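Hypothetical protein (Clostridium sporogenes ATCC 15579, PDB 4QRK) is of unknown function but is a putative cell adhesion protein, built as a right-handed beta-helix and related to the C-terminal part of LiaF. Local coordinates at residues 50-53 against 54-57; 128-132 against 133-137; 191-194 against 195-199; 208-212 against 213-217. All coordinates share one frame; numbering follows the deposited sequence. Where two conformers were deposited one is given.

Overall arrangement
All four contacts are local turns of one chain, each joining a strand to what directly follows it. Contacts 2 and 4 are the same kind of corner: each carries the chain from one sheet of the beta-helix to the other, packs apolar side chains between them and makes no hydrogen bond across. Their centres are about 10 Å apart. Contacts 1 and 3 sit on opposite sides of the chain's centre, about 43 Å between centres, where strands run out into loops, and both use hydrogen bonds and water. Contact 3 is a surface turn; contact 1 is partly buried. Contacts 3 and 4 touch where Tyr-192 CB packs on Ile-217 CD1 at 3.8 Å.

Contact 1 of 4, residues 50-53 against 54-57; sequences FIYS and ENEW
Ser-53 and Glu-54 make the bend at which strand 46-52 gives out and the chain drops into a short 3-10 segment, residues 55-57. That segment is closed by a backbone hydrogen bond from Trp-57 N to Glu-54 O, 2.9 Å, and the same carbonyl oxygen lies at the edge of the Tyr-52 ring, near its plane and 3.4 Å from CD2. The fold-back brings Tyr-52 CB within 4.2 Å of Trp-57 CB, the apolar touch between strand and turn. The polar grip is made by neighbours. Ser-53 OG gives its proton to Glu-54 OE2 at 2.8 Å, on the anti lone pair of that oxygen, and it is also hydrogen-bonded to Arg-90 N, so two partners fix its rotation. Glu-54 CG stands beside its own backbone N (chi1 -47°), which lays it 3.5 Å above one face of the Trp-57 indole, offset toward the rim; the bend at chi2 (-52°) then brings the carboxylate back to Ser-53. A water donates to Ser-53 O at 2.9 Å and, weakly, to Glu-54 OE1. Glu-54 N, by contrast, is buried here with no partner in the model. Outside the turn, Tyr-52 OH is hydrogen-bonded to Glu-13 and Asn-55 OD1 to Lys-11, both on strand 11-17, the outermost strand of its sheet, while the indole rests against Gln-76, Leu-79 and Asn-91. The arrangement is a strand end passing into a single 3-10 turn, in the N-terminal part of the beta-helix, on the way to strand 60-66 of the other sheet.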
ATOM      1  N   PHE A  50       4.918  -5.900  15.328  1.00 22.30           N
ATOM      2  CA  PHE A  50       4.882  -4.459  15.540  1.00 19.85           C
ATOM      3  C   PHE A  50       5.956  -4.156  16.544  1.00 26.90           C
ATOM      4  O   PHE A  50       6.049  -4.823  17.598  1.00 29.38           O
ATOM      5  CB  PHE A  50       3.495  -4.052  16.064  1.00 27.93           C
ATOM      6  CG  PHE A  50       2.398  -4.466  15.154  1.00 27.42           C
ATOM      7  CD1 PHE A  50       1.979  -3.632  14.144  1.00 24.88           C
ATOM      8  CD2 PHE A  50       1.862  -5.727  15.235  1.00 30.62           C
ATOM      9  CE1 PHE A  50       0.985  -4.004  13.275  1.00 24.18           C
ATOM     10  CE2 PHE A  50       0.879  -6.120  14.376  1.00 28.69           C
ATOM     11  CZ  PHE A  50       0.435  -5.239  13.363  1.00 27.60           C
ATOM     12  N   ILE A  51       6.799  -3.189  16.184  1.00 21.07           N
ATOM     13  CA  ILE A  51       7.902  -2.740  17.038  1.00 23.45           C
ATOM     14  C   ILE A  51       7.766  -1.253  17.274  1.00 29.07           C
ATOM     15  O   ILE A  51       7.628  -0.470  16.330  1.00 26.72           O
ATOM     16  CB  ILE A  51       9.231  -3.041  16.424  1.00 33.38           C
ATOM     17  CG1 ILE A  51       9.348  -4.547  16.213  1.00 33.80           C
ATOM     18  CG2 ILE A  51      10.380  -2.576  17.321  1.00 30.40           C
ATOM     19  CD1 ILE A  51      10.567  -4.905  15.333  1.00 44.89           C
ATOM     20  N   TYR A  52       7.733  -0.857  18.537  1.00 26.17           N
ATOM     21  CA  TYR A  52       7.481   0.554  18.850  1.00 30.04           C
ATOM     22  C   TYR A  52       8.226   0.955  20.122  1.00 33.87           C
ATOM     23  O   TYR A  52       8.200   0.229  21.099  1.00 24.45           O
ATOM     24  CB  TYR A  52       5.949   0.866  18.912  1.00 22.64           C
ATOM     25  CG  TYR A  52       5.139   0.059  19.895  1.00 23.90           C
ATOM     26  CD1 TYR A  52       4.619  -1.176  19.559  1.00 27.51           C
ATOM     27  CD2 TYR A  52       4.888   0.545  21.167  1.00 26.91           C
ATOM     28  CE1 TYR A  52       3.897  -1.926  20.497  1.00 33.49           C
ATOM     29  CE2 TYR A  52       4.155  -0.180  22.091  1.00 34.02           C
ATOM     30  CZ  TYR A  52       3.668  -1.419  21.740  1.00 34.59           C
ATOM     31  OH  TYR A  52       2.949  -2.132  22.657  1.00 39.88           O
ATOM     32  N   SER A  53       8.919   2.096  20.092  1.00 29.08           N
ATOM     33  CA  SER A  53       9.734   2.509  21.217  1.00 32.25           C
ATOM     34  C   SER A  53       9.006   3.430  22.187  1.00 31.84           C
ATOM     35  O   SER A  53       9.466   3.653  23.297  1.00 33.57           O
ATOM     36  CB  SER A  53      10.981   3.203  20.707  1.00 29.88           C
ATOM     37  OG  SER A  53      10.622   4.295  19.924  1.00 27.58           O
ATOM     38  N   GLU A  54       7.872   3.968  21.766  1.00 30.34           N
ATOM     39  CA  GLU A  54       7.110   4.896  22.581  1.00 33.60           C
ATOM     40  C   GLU A  54       5.785   4.220  22.865  1.00 41.00           C
ATOM     41  O   GLU A  54       5.091   3.801  21.937  1.00 29.34           O
ATOM     42  CB  GLU A  54       6.862   6.211  21.822  1.00 31.53           C
ATOM     43  CG  GLU A  54       8.082   6.775  21.155  1.00 31.25           C
ATOM     44  CD  GLU A  54       9.254   6.899  22.110  1.00 36.66           C
ATOM     45  OE1 GLU A  54       9.115   7.546  23.162  1.00 38.54           O
ATOM     46  OE2 GLU A  54      10.316   6.320  21.816  1.00 32.75           O
ATOM     47  N   ASN A  55       5.426   4.127  24.143  1.00 40.97           N
ATOM     48  CA  ASN A  55       4.198   3.442  24.532  1.00 38.81           C
ATOM     49  C   ASN A  55       2.980   4.058  23.908  1.00 35.97           C
ATOM     50  O   ASN A  55       2.018   3.369  23.613  1.00 39.08           O
ATOM     51  CB  ASN A  55       4.059   3.366  26.072  1.00 40.76           C
ATOM     52  CG  ASN A  55       5.059   2.431  26.680  1.00 51.92           C
ATOM     53  OD1 ASN A  55       5.524   1.497  26.020  1.00 57.09           O
ATOM     54  ND2 ASN A  55       5.421   2.675  27.927  1.00 58.37           N
ATOM     55  N   GLU A  56       3.030   5.352  23.660  1.00 39.23           N
ATOM     56  CA  GLU A  56       1.920   6.037  23.009  1.00 43.68           C
ATOM     57  C   GLU A  56       1.682   5.581  21.566  1.00 46.72           C
ATOM     58  O   GLU A  56       0.662   5.899  20.976  1.00 45.58           O
ATOM     59  CB  GLU A  56       2.180   7.547  22.996  1.00 52.29           C
ATOM     60  CG  GLU A  56       2.803   8.086  24.288  1.00 71.80           C
ATOM     61  CD  GLU A  56       4.320   8.153  24.220  1.00 73.06           C
ATOM     62  OE1 GLU A  56       4.829   8.918  23.369  1.00 75.56           O
ATOM     63  OE2 GLU A  56       4.997   7.441  24.998  1.00 69.32           O
ATOM     64  N   TRP A  57       2.638   4.884  20.967  1.00 46.23           N
ATOM     65  CA  TRP A  57       2.496   4.463  19.565  1.00 29.48           C
ATOM     66  C   TRP A  57       1.890   3.052  19.434  1.00 28.85           C
ATOM     67  O   TRP A  57       1.691   2.568  18.308  1.00 31.97           O
ATOM     68  CB  TRP A  57       3.850   4.495  18.872  1.00 27.55           C
ATOM     69  CG  TRP A  57       4.405   5.867  18.673  1.00 31.07           C
ATOM     70  CD1 TRP A  57       3.767   7.065  18.852  1.00 45.16           C
ATOM     71  CD2 TRP A  57       5.740   6.187  18.232  1.00 34.39           C
ATOM     72  NE1 TRP A  57       4.627   8.109  18.531  1.00 40.14           N
ATOM     73  CE2 TRP A  57       5.833   7.592  18.151  1.00 38.32           C
ATOM     74  CE3 TRP A  57       6.858   5.422  17.899  1.00 29.62           C
ATOM     75  CZ2 TRP A  57       6.994   8.233  17.739  1.00 39.71           C
ATOM     76  CZ3 TRP A  57       8.011   6.067  17.481  1.00 31.12           C
ATOM     77  CH2 TRP A  57       8.071   7.449  17.414  1.00 29.76           C
TER
HETATM   78  O   HOH W   1      10.157   5.364  25.580  1.00 59.66           O

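Contact 2 of 4, residues 128-132 against 133-137; sequences VGMGV and GKVDL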
ATOM      1  N   VAL A 128      -3.674   4.653  -1.315  1.00 23.05           N
ATOM      2  CA  VAL A 128      -2.566   5.063  -0.446  1.00 20.48           C
ATOM      3  C   VAL A 128      -2.496   6.560  -0.395  1.00 29.56           C
ATOM      4  O   VAL A 128      -2.445   7.192  -1.445  1.00 27.92           O
ATOM      5  CB  VAL A 128      -1.220   4.570  -1.031  1.00 34.43           C
ATOM      6  CG1 VAL A 128      -0.057   5.057  -0.220  1.00 36.52           C
ATOM      7  CG2 VAL A 128      -1.187   3.061  -1.061  1.00 30.57           C
ATOM      8  N   GLY A 129      -2.503   7.138   0.806  1.00 22.94           N
ATOM      9  CA  GLY A 129      -2.059   8.513   0.975  1.00 24.17           C
ATOM     10  C   GLY A 129      -0.773   8.587   1.794  1.00 31.32           C
ATOM     11  O   GLY A 129      -0.666   7.939   2.828  1.00 29.11           O
HETATM   12  N   MSE A 130       0.177   9.416   1.351  1.00 29.56           N
HETATM   13  CA  MSE A 130       1.431   9.603   2.073  0.50 29.09           C
HETATM   14  C   MSE A 130       1.693  11.104   2.178  1.00 29.96           C
HETATM   15  O   MSE A 130       1.453  11.868   1.247  1.00 32.71           O
HETATM   16  CB  MSE A 130       2.572   8.843   1.382  0.50 27.83           C
HETATM   17  CG  MSE A 130       4.022   9.193   1.792  0.50 32.93           C
HETATM   18 SE   MSE A 130       4.584   8.665   3.588  0.38 22.18          SE
HETATM   19  CE  MSE A 130       4.587   6.744   3.379  0.50 27.92           C
ATOM     20  N   GLY A 131       2.110  11.536   3.369  1.00 23.18           N
ATOM     21  CA  GLY A 131       2.408  12.950   3.608  1.00 21.09           C
ATOM     22  C   GLY A 131       3.822  13.296   3.134  1.00 25.95           C
ATOM     23  O   GLY A 131       4.015  13.974   2.118  1.00 25.25           O
ATOM     24  N   VAL A 132       4.813  12.808   3.882  1.00 28.36           N
ATOM     25  CA  VAL A 132       6.226  13.012   3.572  1.00 24.10           C
ATOM     26  C   VAL A 132       6.908  11.656   3.662  1.00 27.97           C
ATOM     27  O   VAL A 132       7.022  11.086   4.748  1.00 25.69           O
ATOM     28  CB  VAL A 132       6.923  13.956   4.568  1.00 22.45           C
ATOM     29  CG1 VAL A 132       8.434  14.073   4.255  1.00 29.62           C
ATOM     30  CG2 VAL A 132       6.263  15.327   4.576  1.00 24.23           C
ATOM     31  N   GLY A 133       7.380  11.122   2.547  1.00 28.15           N
ATOM     32  CA  GLY A 133       8.108   9.866   2.633  1.00 26.45           C
ATOM     33  C   GLY A 133       8.177   9.153   1.317  1.00 26.91           C
ATOM     34  O   GLY A 133       8.036   9.752   0.271  1.00 28.42           O
ATOM     35  N   LYS A 134       8.368   7.857   1.368  1.00 26.16           N
ATOM     36  CA  LYS A 134       8.528   7.053   0.162  1.00 23.75           C
ATOM     37  C   LYS A 134       7.531   5.933   0.148  1.00 28.56           C
ATOM     38  O   LYS A 134       7.231   5.312   1.182  1.00 26.77           O
ATOM     39  CB  LYS A 134       9.881   6.362   0.118  1.00 30.10           C
ATOM     40  CG  LYS A 134      11.120   7.191   0.121  1.00 44.83           C
ATOM     41  CD  LYS A 134      12.335   6.252  -0.154  1.00 44.94           C
ATOM     42  CE  LYS A 134      12.417   5.851  -1.656  1.00 80.50           C
ATOM     43  NZ  LYS A 134      13.210   4.612  -1.946  1.00 76.07           N
ATOM     44  N   VAL A 135       7.089   5.631  -1.059  1.00 22.90           N
ATOM     45  CA  VAL A 135       6.235   4.497  -1.335  1.00 25.32           C
ATOM     46  C   VAL A 135       6.933   3.617  -2.380  1.00 31.63           C
ATOM     47  O   VAL A 135       7.346   4.114  -3.432  1.00 35.36           O
ATOM     48  CB  VAL A 135       4.900   4.944  -1.933  1.00 28.95           C
ATOM     49  CG1 VAL A 135       4.084   3.750  -2.390  1.00 36.54           C
ATOM     50  CG2 VAL A 135       4.118   5.749  -0.944  1.00 33.28           C
ATOM     51  N   ASP A 136       7.070   2.328  -2.094  1.00 25.92           N
ATOM     52  CA  ASP A 136       7.613   1.348  -3.083  1.00 25.26           C
ATOM     53  C   ASP A 136       6.694   0.155  -3.098  1.00 24.10           C
ATOM     54  O   ASP A 136       6.556  -0.540  -2.070  1.00 27.82           O
ATOM     55  CB  ASP A 136       9.036   0.875  -2.726  1.00 26.23           C
ATOM     56  CG  ASP A 136      10.078   1.974  -2.831  1.00 42.83           C
ATOM     57  OD1 ASP A 136      10.243   2.747  -1.859  1.00 45.78           O
ATOM     58  OD2 ASP A 136      10.764   2.038  -3.875  1.00 53.77           O
ATOM     59  N   LEU A 137       6.048  -0.092  -4.236  1.00 21.73           N
ATOM     60  CA  LEU A 137       4.983  -1.064  -4.331  1.00 22.94           C
ATOM     61  C   LEU A 137       5.175  -1.975  -5.496  1.00 20.87           C
ATOM     62  O   LEU A 137       5.382  -1.501  -6.639  1.00 28.64           O
ATOM     63  CB  LEU A 137       3.646  -0.370  -4.589  1.00 22.25           C
ATOM     64  CG  LEU A 137       2.920   0.432  -3.554  1.00 48.62           C
ATOM     65  CD1 LEU A 137       1.732   1.099  -4.219  1.00 52.99           C
ATOM     66  CD2 LEU A 137       2.482  -0.531  -2.481  1.00 50.73           C
TER
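Val-128 and Met-130 point from one wall of the beta-helix toward Val-135 on the other, across a corner where strands 128-130 and 134-137 are nearly antiparallel, 152° between their N-to-C directions, with axes 8.6 Å apart. Val-135 turns its CG2 branch to both: the methyl is 4.2 Å from Met-130 CB and 4.3 Å from Val-128 CG1. Met-130, a selenomethionine modelled in two conformers, is described in one of them. Its CG lies anti to the backbone N (chi1 165°) and the chain then bends twice, so that the side chain curls over the inside of the corner. In this conformer SE sits 3.8 Å from Gly-133 CA, and CE reaches 3.7 Å from Lys-134 O. Gly-133 is extended with a positive phi of 161°, a conformation readily adopted only by glycine. Phe-114, from strand 113-117, adds an aromatic ring beside Met-130 and Val-135. Lys-134 and Asp-136 are on the outer side of their strand, where NZ and OD1 form a 3.5 Å salt bridge. No hydrogen bond joins the two segments; strand 128-130 bonds through its backbone to Leu-107, Leu-109 and Glu-152 of neighbouring strands, and between the segments the contact is apolar, with charge kept outside.

Contact 3 of 4, residues 191-194 against 195-199; sequences IYKN and SQYGK
Asn-194 O receives Tyr-197 N in a hydrogen bond of 3.2 Å, and a water lies 2.8 Å from the same oxygen. The bond from Tyr-197 N closes a type I beta turn from Asn-194 to Tyr-197. The water also lies 2.7 Å from Tyr-197 O, at the far end of the turn, although it has more acceptors nearby than protons to give them. Beyond the turn the chain curls once more: Lys-199 N is bonded to Gln-196 O, and Lys-199 NZ swings back to Ser-195 O at 2.9 Å. The Asn-194 side chain, its CG between the backbone N and the carbonyl carbon (chi1 65°), tucks OD1 under the turn, 3.1 Å from Tyr-197 N. Its amide also ties the turn to the start of strand 167-174 and the residue before it, OD1 taking Val-168 N and ND2 giving to Ile-166 O. The Lys-193 and Tyr-197 side chains cross obliquely, with Lys-193 CD 3.9 Å from Tyr-197 CD2. Both polar ends go elsewhere, Lys-193 NZ to a salt bridge with Glu-187 and Tyr-197 OH to Glu-205. This is a type I turn at the surface, taking the chain off the short antiparallel strand 191-193 near one end of the beta-helix and on towards strand 203-210.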
ATOM      1  N   ILE A 191      -0.701  10.208 -19.258  1.00 30.40           N
ATOM      2  CA  ILE A 191      -1.147   8.806 -19.335  1.00 28.33           C
ATOM      3  C   ILE A 191      -0.075   7.884 -19.913  1.00 29.22           C
ATOM      4  O   ILE A 191       0.497   8.154 -20.983  1.00 33.30           O
ATOM      5  CB  ILE A 191      -2.377   8.647 -20.232  1.00 33.10           C
ATOM      6  CG1 ILE A 191      -3.464   9.660 -19.859  1.00 43.45           C
ATOM      7  CG2 ILE A 191      -2.871   7.191 -20.180  1.00 32.80           C
ATOM      8  CD1 ILE A 191      -3.932   9.530 -18.459  1.00 42.56           C
ATOM      9  N   TYR A 192       0.138   6.771 -19.227  1.00 26.67           N
ATOM     10  CA  TYR A 192       1.114   5.750 -19.593  1.00 31.71           C
ATOM     11  C   TYR A 192       0.457   4.385 -19.615  1.00 39.04           C
ATOM     12  O   TYR A 192      -0.339   4.072 -18.727  1.00 36.42           O
ATOM     13  CB  TYR A 192       2.245   5.723 -18.576  1.00 30.20           C
ATOM     14  CG  TYR A 192       2.919   7.043 -18.460  1.00 33.66           C
ATOM     15  CD1 TYR A 192       2.377   8.037 -17.674  1.00 27.78           C
ATOM     16  CD2 TYR A 192       4.079   7.304 -19.159  1.00 36.05           C
ATOM     17  CE1 TYR A 192       2.974   9.269 -17.561  1.00 30.21           C
ATOM     18  CE2 TYR A 192       4.688   8.527 -19.076  1.00 31.80           C
ATOM     19  CZ  TYR A 192       4.124   9.523 -18.281  1.00 39.74           C
ATOM     20  OH  TYR A 192       4.722  10.757 -18.170  1.00 40.78           O
ATOM     21  N   LYS A 193       0.801   3.566 -20.600  1.00 31.24           N
ATOM     22  CA  LYS A 193       0.211   2.235 -20.701  1.00 27.73           C
ATOM     23  C   LYS A 193       1.246   1.230 -21.131  1.00 26.98           C
ATOM     24  O   LYS A 193       2.252   1.596 -21.723  1.00 30.66           O
ATOM     25  CB  LYS A 193      -0.886   2.214 -21.772  1.00 41.29           C
ATOM     26  CG  LYS A 193      -1.995   3.202 -21.580  1.00 53.60           C
ATOM     27  CD  LYS A 193      -2.839   3.332 -22.850  1.00 67.12           C
ATOM     28  CE  LYS A 193      -2.086   4.091 -23.942  1.00 81.16           C
ATOM     29  NZ  LYS A 193      -2.959   4.552 -25.074  1.00 79.44           N
ATOM     30  N   ASN A 194       0.966  -0.045 -20.886  1.00 32.35           N
ATOM     31  CA  ASN A 194       1.732  -1.106 -21.502  1.00 33.89           C
ATOM     32  C   ASN A 194       1.012  -1.664 -22.715  1.00 34.02           C
ATOM     33  O   ASN A 194      -0.128  -1.268 -23.053  1.00 30.60           O
ATOM     34  CB  ASN A 194       2.082  -2.209 -20.502  1.00 32.35           C
ATOM     35  CG  ASN A 194       0.862  -2.955 -19.970  1.00 27.35           C
ATOM     36  OD1 ASN A 194      -0.276  -2.781 -20.437  1.00 33.99           O
ATOM     37  ND2 ASN A 194       1.110  -3.829 -19.004  1.00 32.09           N
ATOM     38  N   SER A 195       1.690  -2.576 -23.389  1.00 39.66           N
ATOM     39  CA  SER A 195       1.184  -3.088 -24.661  1.00 47.57           C
ATOM     40  C   SER A 195      -0.072  -3.939 -24.438  1.00 39.57           C
ATOM     41  O   SER A 195      -0.915  -4.014 -25.321  1.00 34.24           O
ATOM     42  CB  SER A 195       2.275  -3.875 -25.406  1.00 52.53           C
ATOM     43  OG  SER A 195       2.796  -4.916 -24.598  1.00 63.21           O
ATOM     44  N   GLN A 196      -0.229  -4.550 -23.261  1.00 33.62           N
ATOM     45  CA  GLN A 196      -1.431  -5.366 -23.008  1.00 29.62           C
ATOM     46  C   GLN A 196      -2.718  -4.570 -22.758  1.00 32.04           C
ATOM     47  O   GLN A 196      -3.814  -5.120 -22.820  1.00 32.61           O
ATOM     48  CB  GLN A 196      -1.197  -6.386 -21.909  1.00 32.68           C
ATOM     49  CG  GLN A 196      -0.441  -7.591 -22.392  1.00 38.03           C
ATOM     50  CD  GLN A 196      -1.257  -8.455 -23.341  1.00 45.18           C
ATOM     51  OE1 GLN A 196      -1.051  -8.411 -24.545  1.00 48.26           O
ATOM     52  NE2 GLN A 196      -2.173  -9.241 -22.804  1.00 49.76           N
ATOM     53  N   TYR A 197      -2.600  -3.277 -22.490  1.00 34.12           N
ATOM     54  CA  TYR A 197      -3.788  -2.512 -22.140  1.00 31.37           C
ATOM     55  C   TYR A 197      -4.761  -2.421 -23.316  1.00 39.14           C
ATOM     56  O   TYR A 197      -4.382  -2.029 -24.420  1.00 37.83           O
ATOM     57  CB  TYR A 197      -3.447  -1.112 -21.683  1.00 27.09           C
ATOM     58  CG  TYR A 197      -4.675  -0.424 -21.179  1.00 28.96           C
ATOM     59  CD1 TYR A 197      -5.196  -0.728 -19.903  1.00 34.14           C
ATOM     60  CD2 TYR A 197      -5.354   0.493 -21.975  1.00 34.73           C
ATOM     61  CE1 TYR A 197      -6.332  -0.113 -19.450  1.00 38.80           C
ATOM     62  CE2 TYR A 197      -6.500   1.103 -21.529  1.00 32.53           C
ATOM     63  CZ  TYR A 197      -6.988   0.805 -20.278  1.00 38.45           C
ATOM     64  OH  TYR A 197      -8.136   1.427 -19.858  1.00 35.06           O
ATOM     65  N   GLY A 198      -6.008  -2.783 -23.049  1.00 32.87           N
ATOM     66  CA  GLY A 198      -7.034  -2.863 -24.071  1.00 36.19           C
ATOM     67  C   GLY A 198      -7.185  -4.250 -24.684  1.00 35.89           C
ATOM     68  O   GLY A 198      -8.154  -4.490 -25.386  1.00 29.77           O
ATOM     69  N   LYS A 199      -6.217  -5.131 -24.437  1.00 29.68           N
ATOM     70  CA  LYS A 199      -6.159  -6.478 -25.020  1.00 34.27           C
ATOM     71  C   LYS A 199      -6.522  -7.571 -23.999  1.00 35.52           C
ATOM     72  O   LYS A 199      -7.241  -8.486 -24.308  1.00 41.96           O
ATOM     73  CB  LYS A 199      -4.733  -6.765 -25.510  1.00 36.33           C
ATOM     74  CG  LYS A 199      -4.259  -5.996 -26.708  1.00 45.36           C
ATOM     75  CD  LYS A 199      -2.865  -6.451 -27.079  1.00 56.65           C
ATOM     76  CE  LYS A 199      -2.360  -5.792 -28.353  1.00 63.82           C
ATOM     77  NZ  LYS A 199      -1.356  -4.732 -28.100  1.00 61.80           N
TER
HETATM   78  O   HOH W   2      -2.025  -0.845 -25.078  1.00 38.32           O

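Contact 4 of 4, residues 208-212 against 213-217; sequences IEAGV and GAINI
Ala-210 and Ile-215 face each other across a corner whose two arms, strands 208-210 and 215-217, are nearly antiparallel, 151° between their N-to-C directions, with axes 9.0 Å apart. Gly-211 starts the change of direction; Val-212 points its side chain outward, and Gly-213, at a positive phi of 148° in a region little used by other residues, carries the chain into the second arm. Inside the corner Ile-208 and Ile-215 lie alongside, running in opposite directions: Ile-208 CD1 meets Ile-215 CG2 at 3.8 Å, and Ile-208 CG2 meets Ile-215 CD1 at the same distance. Ile-208 has its ethyl branch anti to the carbonyl carbon (chi1 -51°), which sets its direction, and an extended chi2 (177°) carries CD1 far enough along to touch Ile-217 CG2 as well, 3.9 Å away. Nearer the bend Ala-210 CB packs on Ile-215 CG1 at 4.0 Å. The polar cost is Gly-213 O, which is buried with no partner in the model and has Ala-210 CB as a neighbour at 4.3 Å. Further members of the same apolar core are Ile-151, Val-160 and Ile-170, all touching Ile-208. Asn-216 faces the other way, and its amide bonds to Asn-180 on one adjacent strand and to Glu-157 and Thr-159 on the other, linking successive strands of its sheet. Inward-pointing aliphatic residues stacked from coil to coil are characteristic of a right-handed beta-helix; here a glycine-containing corner joins its two sheets.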
ATOM      1  N   ILE A 208      -1.742   8.079  -9.940  1.00 26.78           N
ATOM      2  CA  ILE A 208      -0.656   8.442  -9.009  1.00 24.38           C
ATOM      3  C   ILE A 208      -0.485   9.939  -9.051  1.00 28.22           C
ATOM      4  O   ILE A 208      -0.380  10.521 -10.134  1.00 26.02           O
ATOM      5  CB  ILE A 208       0.724   7.854  -9.392  1.00 28.00           C
ATOM      6  CG1 ILE A 208       0.638   6.355  -9.637  1.00 33.01           C
ATOM      7  CG2 ILE A 208       1.742   8.089  -8.225  1.00 29.00           C
ATOM      8  CD1 ILE A 208       1.944   5.717 -10.080  1.00 33.35           C
ATOM      9  N   GLU A 209      -0.484  10.555  -7.880  1.00 25.85           N
ATOM     10  CA  GLU A 209      -0.310  11.995  -7.772  1.00 26.19           C
ATOM     11  C   GLU A 209       0.815  12.221  -6.787  1.00 32.53           C
ATOM     12  O   GLU A 209       0.860  11.596  -5.717  1.00 28.73           O
ATOM     13  CB  GLU A 209      -1.564  12.677  -7.220  1.00 32.14           C
ATOM     14  CG  GLU A 209      -2.823  12.559  -8.078  1.00 46.80           C
ATOM     15  CD  GLU A 209      -4.034  13.243  -7.421  1.00 63.15           C
ATOM     16  OE1 GLU A 209      -4.543  12.734  -6.396  1.00 66.69           O
ATOM     17  OE2 GLU A 209      -4.466  14.299  -7.923  1.00 82.69           O
ATOM     18  N   ALA A 210       1.713  13.118  -7.130  1.00 27.71           N
ATOM     19  CA  ALA A 210       2.787  13.492  -6.210  1.00 28.50           C
ATOM     20  C   ALA A 210       2.873  15.002  -6.194  1.00 29.55           C
ATOM     21  O   ALA A 210       2.925  15.630  -7.229  1.00 32.05           O
ATOM     22  CB  ALA A 210       4.114  12.893  -6.647  1.00 30.07           C
ATOM     23  N   GLY A 211       2.902  15.594  -5.021  1.00 21.23           N
ATOM     24  CA  GLY A 211       3.067  17.044  -4.943  1.00 22.16           C
ATOM     25  C   GLY A 211       4.462  17.437  -5.386  1.00 22.19           C
ATOM     26  O   GLY A 211       4.656  18.055  -6.420  1.00 27.55           O
ATOM     27  N   VAL A 212       5.436  17.106  -4.560  1.00 27.69           N
ATOM     28  CA  VAL A 212       6.830  17.313  -4.895  1.00 20.45           C
ATOM     29  C   VAL A 212       7.532  15.972  -4.778  1.00 26.95           C
ATOM     30  O   VAL A 212       7.621  15.366  -3.679  1.00 27.71           O
ATOM     31  CB  VAL A 212       7.491  18.305  -3.898  1.00 30.40           C
ATOM     32  CG1 VAL A 212       8.958  18.399  -4.146  1.00 28.23           C
ATOM     33  CG2 VAL A 212       6.853  19.675  -4.029  1.00 26.17           C
ATOM     34  N   GLY A 213       8.063  15.505  -5.885  1.00 31.88           N
ATOM     35  CA  GLY A 213       8.797  14.249  -5.870  1.00 36.48           C
ATOM     36  C   GLY A 213       8.675  13.499  -7.167  1.00 37.71           C
ATOM     37  O   GLY A 213       8.057  13.950  -8.105  1.00 35.47           O
ATOM     38  N   ALA A 214       9.298  12.344  -7.221  1.00 29.89           N
ATOM     39  CA  ALA A 214       9.381  11.580  -8.459  1.00 31.94           C
ATOM     40  C   ALA A 214       8.356  10.455  -8.442  1.00 29.82           C
ATOM     41  O   ALA A 214       8.038   9.898  -7.388  1.00 26.04           O
ATOM     42  CB  ALA A 214      10.771  11.007  -8.569  1.00 35.16           C
ATOM     43  N   ILE A 215       7.854  10.121  -9.609  1.00 25.47           N
ATOM     44  CA  ILE A 215       7.050   8.958  -9.793  1.00 24.27           C
ATOM     45  C   ILE A 215       7.776   8.035 -10.751  1.00 31.39           C
ATOM     46  O   ILE A 215       8.043   8.400 -11.910  1.00 31.84           O
ATOM     47  CB  ILE A 215       5.703   9.337 -10.398  1.00 25.24           C
ATOM     48  CG1 ILE A 215       4.933  10.203  -9.424  1.00 29.12           C
ATOM     49  CG2 ILE A 215       4.901   8.083 -10.757  1.00 26.86           C
ATOM     50  CD1 ILE A 215       3.695  10.859 -10.050  1.00 30.73           C
ATOM     51  N   ASN A 216       8.090   6.841 -10.266  1.00 24.92           N
ATOM     52  CA  ASN A 216       8.817   5.857 -11.055  1.00 29.66           C
ATOM     53  C   ASN A 216       7.926   4.699 -11.352  1.00 34.32           C
ATOM     54  O   ASN A 216       7.475   4.034 -10.437  1.00 30.01           O
ATOM     55  CB  ASN A 216      10.005   5.357 -10.266  1.00 30.24           C
ATOM     56  CG  ASN A 216      10.939   6.482  -9.859  1.00 30.48           C
ATOM     57  OD1 ASN A 216      11.432   7.212 -10.693  1.00 34.92           O
ATOM     58  ND2 ASN A 216      11.135   6.643  -8.580  1.00 32.07           N
ATOM     59  N   ILE A 217       7.625   4.475 -12.621  1.00 25.47           N
ATOM     60  CA  ILE A 217       6.820   3.313 -12.971  1.00 25.34           C
ATOM     61  C   ILE A 217       7.599   2.356 -13.846  1.00 35.62           C
ATOM     62  O   ILE A 217       8.270   2.766 -14.795  1.00 33.15           O
ATOM     63  CB  ILE A 217       5.455   3.703 -13.642  1.00 36.61           C
ATOM     64  CG1 ILE A 217       5.618   4.724 -14.726  1.00 48.18           C
ATOM     65  CG2 ILE A 217       4.516   4.313 -12.614  1.00 37.95           C
ATOM     66  CD1 ILE A 217       4.359   4.876 -15.541  1.00 52.64           C
TER